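Local structure of FrpC operon protein (5EDF) at residues F151-H165 with Q202-E216. The protein probably binds the RTX protein FrpC as its iron-regulated partner FrpD, and may take part in adhesion, though its precise role is unknown. Sequence-based numbering, arbitrary orientation.
Sequences FYYIKKGENPAIITH and QLTQQELVGYHQQVE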
loop_
_atom_site.group_PDB
_atom_site.type_symbol
_atom_site.label_atom_id
_atom_site.label_comp_id
_atom_site.label_asym_id
_atom_site.label_seq_id
_atom_site.Cartn_x
_atom_site.Cartn_y
_atom_site.Cartn_z
ATOM N N PHE A 151 -0.469 15.539 8.421
ATOM C CA PHE A 151 -1.020 14.698 9.470
ATOM C C PHE A 151 -0.222 13.410 9.579
ATOM O O PHE A 151 0.252 12.870 8.553
ATOM C CB PHE A 151 -2.454 14.291 9.118
ATOM C CG PHE A 151 -3.402 15.417 9.022
ATOM C CD1 PHE A 151 -4.084 15.833 10.153
ATOM C CD2 PHE A 151 -3.609 16.078 7.841
ATOM C CE1 PHE A 151 -4.984 16.888 10.108
ATOM C CE2 PHE A 151 -4.512 17.157 7.771
ATOM C CZ PHE A 151 -5.208 17.551 8.918
ATOM N N TYR A 152 -0.081 12.885 10.783
ATOM C CA TYR A 152 0.529 11.613 11.060
ATOM C C TYR A 152 -0.402 10.792 11.886
ATOM O O TYR A 152 -0.993 11.323 12.831
ATOM C CB TYR A 152 1.850 11.776 11.833
ATOM C CG TYR A 152 2.915 12.569 11.126
ATOM C CD1 TYR A 152 3.924 11.953 10.401
ATOM C CD2 TYR A 152 2.909 13.967 11.165
ATOM C CE1 TYR A 152 4.898 12.704 9.759
ATOM C CE2 TYR A 152 3.879 14.717 10.515
ATOM C CZ TYR A 152 4.879 14.087 9.817
ATOM O OH TYR A 152 5.854 14.813 9.212
ATOM N N TYR A 153 -0.517 9.517 11.580
ATOM C CA TYR A 153 -1.211 8.530 12.372
ATOM C C TYR A 153 -0.244 7.393 12.644
ATOM O O TYR A 153 0.192 6.718 11.711
ATOM C CB TYR A 153 -2.488 8.077 11.695
ATOM C CG TYR A 153 -3.365 9.243 11.266
ATOM C CD1 TYR A 153 -4.122 9.930 12.185
ATOM C CD2 TYR A 153 -3.427 9.655 9.951
ATOM C CE1 TYR A 153 -4.907 11.033 11.804
ATOM C CE2 TYR A 153 -4.200 10.726 9.566
ATOM C CZ TYR A 153 -4.949 11.407 10.499
ATOM O OH TYR A 153 -5.751 12.463 10.105
ATOM N N ILE A 154 0.076 7.142 13.901
ATOM C CA ILE A 154 1.117 6.211 14.301
ATOM C C ILE A 154 0.530 5.110 15.166
ATOM O O ILE A 154 -0.060 5.381 16.202
ATOM C CB ILE A 154 2.253 6.927 15.073
ATOM C CG1 ILE A 154 2.850 8.018 14.202
ATOM C CG2 ILE A 154 3.301 5.929 15.532
ATOM C CD1 ILE A 154 3.965 8.802 14.834
ATOM N N LYS A 155 0.733 3.863 14.766
ATOM C CA LYS A 155 0.331 2.664 15.505
ATOM C C LYS A 155 1.584 1.990 16.050
ATOM O O LYS A 155 2.546 1.885 15.339
ATOM C CB LYS A 155 -0.385 1.729 14.491
ATOM C CG LYS A 155 -0.839 0.329 14.932
ATOM C CD LYS A 155 -1.388 -0.406 13.685
ATOM C CE LYS A 155 -2.116 -1.672 13.992
ATOM N NZ LYS A 155 -1.202 -2.771 13.806
ATOM N N LYS A 156 1.587 1.478 17.287
ATOM C CA LYS A 156 2.733 0.668 17.796
ATOM C C LYS A 156 2.351 -0.823 17.846
ATOM O O LYS A 156 1.901 -1.332 16.841
ATOM C CB LYS A 156 3.240 1.195 19.137
ATOM C CG LYS A 156 3.852 2.570 19.033
ATOM C CD LYS A 156 4.050 3.140 20.424
ATOM C CE LYS A 156 4.765 4.467 20.416
ATOM N NZ LYS A 156 5.274 4.819 21.774
ATOM N N GLY A 157 2.523 -1.541 18.959
ATOM C CA GLY A 157 2.145 -2.959 19.007
ATOM C C GLY A 157 3.020 -3.872 18.173
ATOM O O GLY A 157 4.127 -3.505 17.778
ATOM N N GLU A 158 2.482 -5.040 17.855
ATOM C CA GLU A 158 3.250 -6.095 17.194
ATOM C C GLU A 158 3.583 -5.722 15.748
ATOM O O GLU A 158 4.622 -6.141 15.208
ATOM C CB GLU A 158 2.458 -7.408 17.208
ATOM C CG GLU A 158 3.313 -8.641 17.514
ATOM C CD GLU A 158 4.035 -8.545 18.860
ATOM O OE1 GLU A 158 3.389 -8.171 19.866
ATOM O OE2 GLU A 158 5.249 -8.845 18.913
ATOM N N ASN A 159 2.700 -4.902 15.167
ATOM C CA ASN A 159 2.698 -4.556 13.780
ATOM C C ASN A 159 2.572 -3.018 13.600
ATOM O O ASN A 159 1.535 -2.510 13.156
ATOM C CB ASN A 159 1.565 -5.311 13.065
ATOM C CG ASN A 159 1.846 -6.792 12.913
ATOM O OD1 ASN A 159 2.986 -7.226 12.934
ATOM N ND2 ASN A 159 0.795 -7.567 12.726
ATOM N N PRO A 160 3.652 -2.279 13.907
ATOM C CA PRO A 160 3.545 -0.843 13.913
ATOM C C PRO A 160 3.365 -0.250 12.497
ATOM O O PRO A 160 3.641 -0.896 11.479
ATOM C CB PRO A 160 4.879 -0.389 14.496
ATOM C CG PRO A 160 5.786 -1.446 14.192
ATOM C CD PRO A 160 4.970 -2.713 14.379
ATOM N N ALA A 161 2.916 0.992 12.428
ATOM C CA ALA A 161 2.692 1.655 11.160
ATOM C C ALA A 161 2.776 3.144 11.362
ATOM O O ALA A 161 2.399 3.660 12.437
ATOM C CB ALA A 161 1.312 1.302 10.595
ATOM N N ILE A 162 3.222 3.867 10.341
ATOM C CA ILE A 162 3.153 5.309 10.321
ATOM C C ILE A 162 2.529 5.746 8.999
ATOM O O ILE A 162 3.041 5.415 7.907
ATOM C CB ILE A 162 4.518 6.001 10.597
ATOM C CG1 ILE A 162 4.397 7.520 10.415
ATOM C CG2 ILE A 162 5.596 5.429 9.710
ATOM C CD1 ILE A 162 5.449 8.346 11.161
ATOM N N ILE A 163 1.396 6.459 9.090
ATOM C CA ILE A 163 0.646 6.952 7.960
ATOM C C ILE A 163 0.835 8.471 7.960
ATOM O O ILE A 163 0.596 9.141 8.960
ATOM C CB ILE A 163 -0.847 6.640 8.105
ATOM C CG1 ILE A 163 -1.103 5.144 8.244
ATOM C CG2 ILE A 163 -1.620 7.274 6.900
ATOM C CD1 ILE A 163 -2.597 4.765 8.551
ATOM N N THR A 164 1.327 9.029 6.850
ATOM C CA THR A 164 1.553 10.485 6.717
ATOM C C THR A 164 0.718 11.002 5.572
ATOM O O THR A 164 0.748 10.475 4.478
ATOM C CB THR A 164 3.020 10.809 6.468
ATOM O OG1 THR A 164 3.850 10.141 7.415
ATOM C CG2 THR A 164 3.294 12.327 6.545
ATOM N N HIS A 165 -0.093 12.008 5.834
ATOM C CA HIS A 165 -1.039 12.561 4.842
ATOM C C HIS A 165 -0.787 14.048 4.764
ATOM O O HIS A 165 -0.843 14.726 5.788
ATOM C CB HIS A 165 -2.463 12.265 5.332
ATOM C CG HIS A 165 -3.550 12.590 4.355
ATOM N ND1 HIS A 165 -3.645 11.996 3.110
ATOM C CD2 HIS A 165 -4.620 13.414 4.458
ATOM C CE1 HIS A 165 -4.711 12.467 2.484
ATOM N NE2 HIS A 165 -5.348 13.296 3.298
ATOM N N GLN A 202 -8.444 15.763 0.646
ATOM C CA GLN A 202 -8.069 15.347 1.991
ATOM C C GLN A 202 -8.900 14.130 2.411
ATOM O O GLN A 202 -10.099 14.070 2.191
ATOM C CB GLN A 202 -8.242 16.501 2.975
ATOM C CG GLN A 202 -7.671 16.258 4.356
ATOM C CD GLN A 202 -7.884 17.423 5.318
ATOM O OE1 GLN A 202 -8.140 18.540 4.907
ATOM N NE2 GLN A 202 -7.738 17.143 6.601
ATOM N N LEU A 203 -8.238 13.156 3.023
ATOM C CA LEU A 203 -8.843 11.931 3.429
ATOM C C LEU A 203 -8.930 11.916 4.946
ATOM O O LEU A 203 -8.094 12.494 5.643
ATOM C CB LEU A 203 -7.993 10.742 2.920
ATOM C CG LEU A 203 -7.852 10.671 1.404
ATOM C CD1 LEU A 203 -6.887 9.520 1.001
ATOM C CD2 LEU A 203 -9.211 10.499 0.708
ATOM N N THR A 204 -9.929 11.239 5.472
ATOM C CA THR A 204 -10.107 11.165 6.900
ATOM C C THR A 204 -9.236 10.084 7.493
ATOM O O THR A 204 -8.743 9.190 6.787
ATOM C CB THR A 204 -11.555 10.844 7.285
ATOM O OG1 THR A 204 -11.860 9.502 6.886
ATOM C CG2 THR A 204 -12.560 11.803 6.622
ATOM N N GLN A 205 -9.050 10.121 8.802
ATOM C CA GLN A 205 -8.339 9.081 9.493
ATOM C C GLN A 205 -8.998 7.723 9.257
ATOM O O GLN A 205 -8.308 6.703 9.137
ATOM C CB GLN A 205 -8.220 9.360 10.984
ATOM C CG GLN A 205 -7.341 8.359 11.692
ATOM C CD GLN A 205 -7.198 8.595 13.190
ATOM O OE1 GLN A 205 -7.894 9.427 13.780
ATOM N NE2 GLN A 205 -6.339 7.806 13.835
ATOM N N GLN A 206 -10.327 7.718 9.201
ATOM C CA GLN A 206 -11.053 6.476 8.999
ATOM C C GLN A 206 -10.749 5.876 7.632
ATOM O O GLN A 206 -10.585 4.657 7.498
ATOM C CB GLN A 206 -12.557 6.663 9.204
ATOM C CG GLN A 206 -12.971 6.998 10.645
ATOM C CD GLN A 206 -12.978 8.490 10.978
ATOM O OE1 GLN A 206 -12.439 9.331 10.245
ATOM N NE2 GLN A 206 -13.590 8.818 12.105
ATOM N N GLU A 207 -10.684 6.716 6.597
ATOM C CA GLU A 207 -10.312 6.237 5.258
ATOM C C GLU A 207 -8.893 5.687 5.237
ATOM O O GLU A 207 -8.650 4.619 4.684
ATOM C CB GLU A 207 -10.423 7.360 4.235
ATOM C CG GLU A 207 -11.866 7.748 3.932
ATOM C CD GLU A 207 -11.961 8.947 3.015
ATOM O OE1 GLU A 207 -11.601 10.074 3.451
ATOM O OE2 GLU A 207 -12.466 8.789 1.874
ATOM N N LEU A 208 -7.969 6.397 5.873
ATOM C CA LEU A 208 -6.552 6.014 5.854
ATOM C C LEU A 208 -6.263 4.765 6.694
ATOM O O LEU A 208 -5.642 3.819 6.224
ATOM C CB LEU A 208 -5.708 7.203 6.310
ATOM C CG LEU A 208 -5.776 8.458 5.456
ATOM C CD1 LEU A 208 -5.184 9.681 6.179
ATOM C CD2 LEU A 208 -5.009 8.203 4.178
ATOM N N VAL A 209 -6.738 4.750 7.945
ATOM C CA VAL A 209 -6.615 3.552 8.786
ATOM C C VAL A 209 -7.361 2.374 8.189
ATOM O O VAL A 209 -6.859 1.241 8.201
ATOM C CB VAL A 209 -7.054 3.825 10.267
ATOM C CG1 VAL A 209 -7.082 2.519 11.068
ATOM C CG2 VAL A 209 -6.071 4.790 10.909
ATOM N N GLY A 210 -8.543 2.602 7.627
ATOM C CA GLY A 210 -9.287 1.530 6.991
ATOM C C GLY A 210 -8.480 0.852 5.904
ATOM O O GLY A 210 -8.481 -0.377 5.790
ATOM N N TYR A 211 -7.830 1.647 5.074
ATOM C CA TYR A 211 -6.994 1.103 3.993
ATOM C C TYR A 211 -5.901 0.253 4.614
ATOM O O TYR A 211 -5.676 -0.889 4.158
ATOM C CB TYR A 211 -6.457 2.269 3.155
ATOM C CG TYR A 211 -5.760 1.881 1.854
ATOM C CD1 TYR A 211 -6.247 2.305 0.646
ATOM C CD2 TYR A 211 -4.608 1.101 1.868
ATOM C CE1 TYR A 211 -5.609 1.978 -0.541
ATOM C CE2 TYR A 211 -3.982 0.761 0.692
ATOM C CZ TYR A 211 -4.480 1.191 -0.520
ATOM O OH TYR A 211 -3.786 0.801 -1.670
ATOM N N HIS A 212 -5.212 0.782 5.612
ATOM C CA HIS A 212 -4.125 0.026 6.196
ATOM C C HIS A 212 -4.579 -1.258 6.851
ATOM O O HIS A 212 -3.899 -2.278 6.727
ATOM C CB HIS A 212 -3.282 0.859 7.156
ATOM C CG HIS A 212 -2.052 0.144 7.549
ATOM N ND1 HIS A 212 -1.123 -0.268 6.607
ATOM C CD2 HIS A 212 -1.611 -0.307 8.742
ATOM C CE1 HIS A 212 -0.188 -0.966 7.207
ATOM N NE2 HIS A 212 -0.446 -0.994 8.511
ATOM N N GLN A 213 -5.743 -1.248 7.495
ATOM C CA GLN A 213 -6.271 -2.469 8.075
ATOM C C GLN A 213 -6.497 -3.513 6.983
ATOM O O GLN A 213 -6.259 -4.709 7.190
ATOM C CB GLN A 213 -7.579 -2.188 8.838
ATOM C CG GLN A 213 -7.372 -1.409 10.102
ATOM C CD GLN A 213 -8.670 -0.932 10.757
ATOM O OE1 GLN A 213 -9.690 -0.755 10.101
ATOM N NE2 GLN A 213 -8.602 -0.668 12.036
ATOM N N GLN A 214 -6.980 -3.085 5.816
ATOM C CA GLN A 214 -7.156 -4.002 4.700
ATOM C C GLN A 214 -5.814 -4.559 4.209
ATOM O O GLN A 214 -5.706 -5.725 3.918
ATOM C CB GLN A 214 -7.925 -3.327 3.569
ATOM C CG GLN A 214 -9.370 -2.992 3.978
ATOM C CD GLN A 214 -9.996 -1.985 3.050
ATOM O OE1 GLN A 214 -9.642 -1.912 1.874
ATOM N NE2 GLN A 214 -10.915 -1.189 3.566
ATOM N N VAL A 215 -4.778 -3.720 4.183
ATOM C CA VAL A 215 -3.441 -4.151 3.773
ATOM C C VAL A 215 -2.902 -5.173 4.774
ATOM O O VAL A 215 -2.338 -6.186 4.369
ATOM C CB VAL A 215 -2.488 -2.972 3.621
ATOM C CG1 VAL A 215 -1.078 -3.471 3.386
ATOM C CG2 VAL A 215 -2.940 -2.092 2.488
ATOM N N GLU A 216 -3.078 -4.938 6.069
ATOM C CA GLU A 216 -2.589 -5.862 7.094
ATOM C C GLU A 216 -3.267 -7.221 6.919
ATOM O O GLU A 216 -2.611 -8.249 6.943
ATOM C CB GLU A 216 -2.915 -5.321 8.483
ATOM C CG GLU A 216 -2.182 -4.090 8.860
ATOM C CD GLU A 216 -2.510 -3.619 10.254
ATOM O OE1 GLU A 216 -3.645 -3.137 10.509
ATOM O OE2 GLU A 216 -1.593 -3.720 11.087
HETATM O O HOH W 1 -6.675 13.441 7.717
HETATM O O HOH W 2 0.886 -2.556 10.428
HETATM O O HOH W 3 -1.577 -6.315 11.908
#
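With CG of H165 turned anti to its own N (chi1 -172°) and CG of L208 anti to its carbonyl carbon, the imidazole and the leucine meet where a β-hairpin, strands 151-155 and 161-165 of the large antiparallel sheet, packs against helix 205-216. L208 CD1 sits over one imidazole face, 3.8 Å from H165 CG, and also touches Y153 CE2 at 3.7 Å, so one methyl touches both rings. Both ring nitrogens are engaged: L203 N donates to H165 NE2 at 2.9 Å, nearly straight though 32° out of the ring plane, and ND1 bonds to T180 OG1. NE2 therefore acts as the acceptor. Q205 lays its extended chain across the Y153 ring, amide and ring planes 19° apart, with CG 3.8 Å from the ring centroid in a CH-pi contact; S128 and A129 hold the amide. Further along, I163 CD1 packs on V209 CG2 at 4.2 Å. At the turn end of the hairpin, K155 NZ forms a salt bridge with E216 OE2 at 2.9 Å, using that oxygen's syn lone pair, and the same NZ donates to N159 O at 2.8 Å.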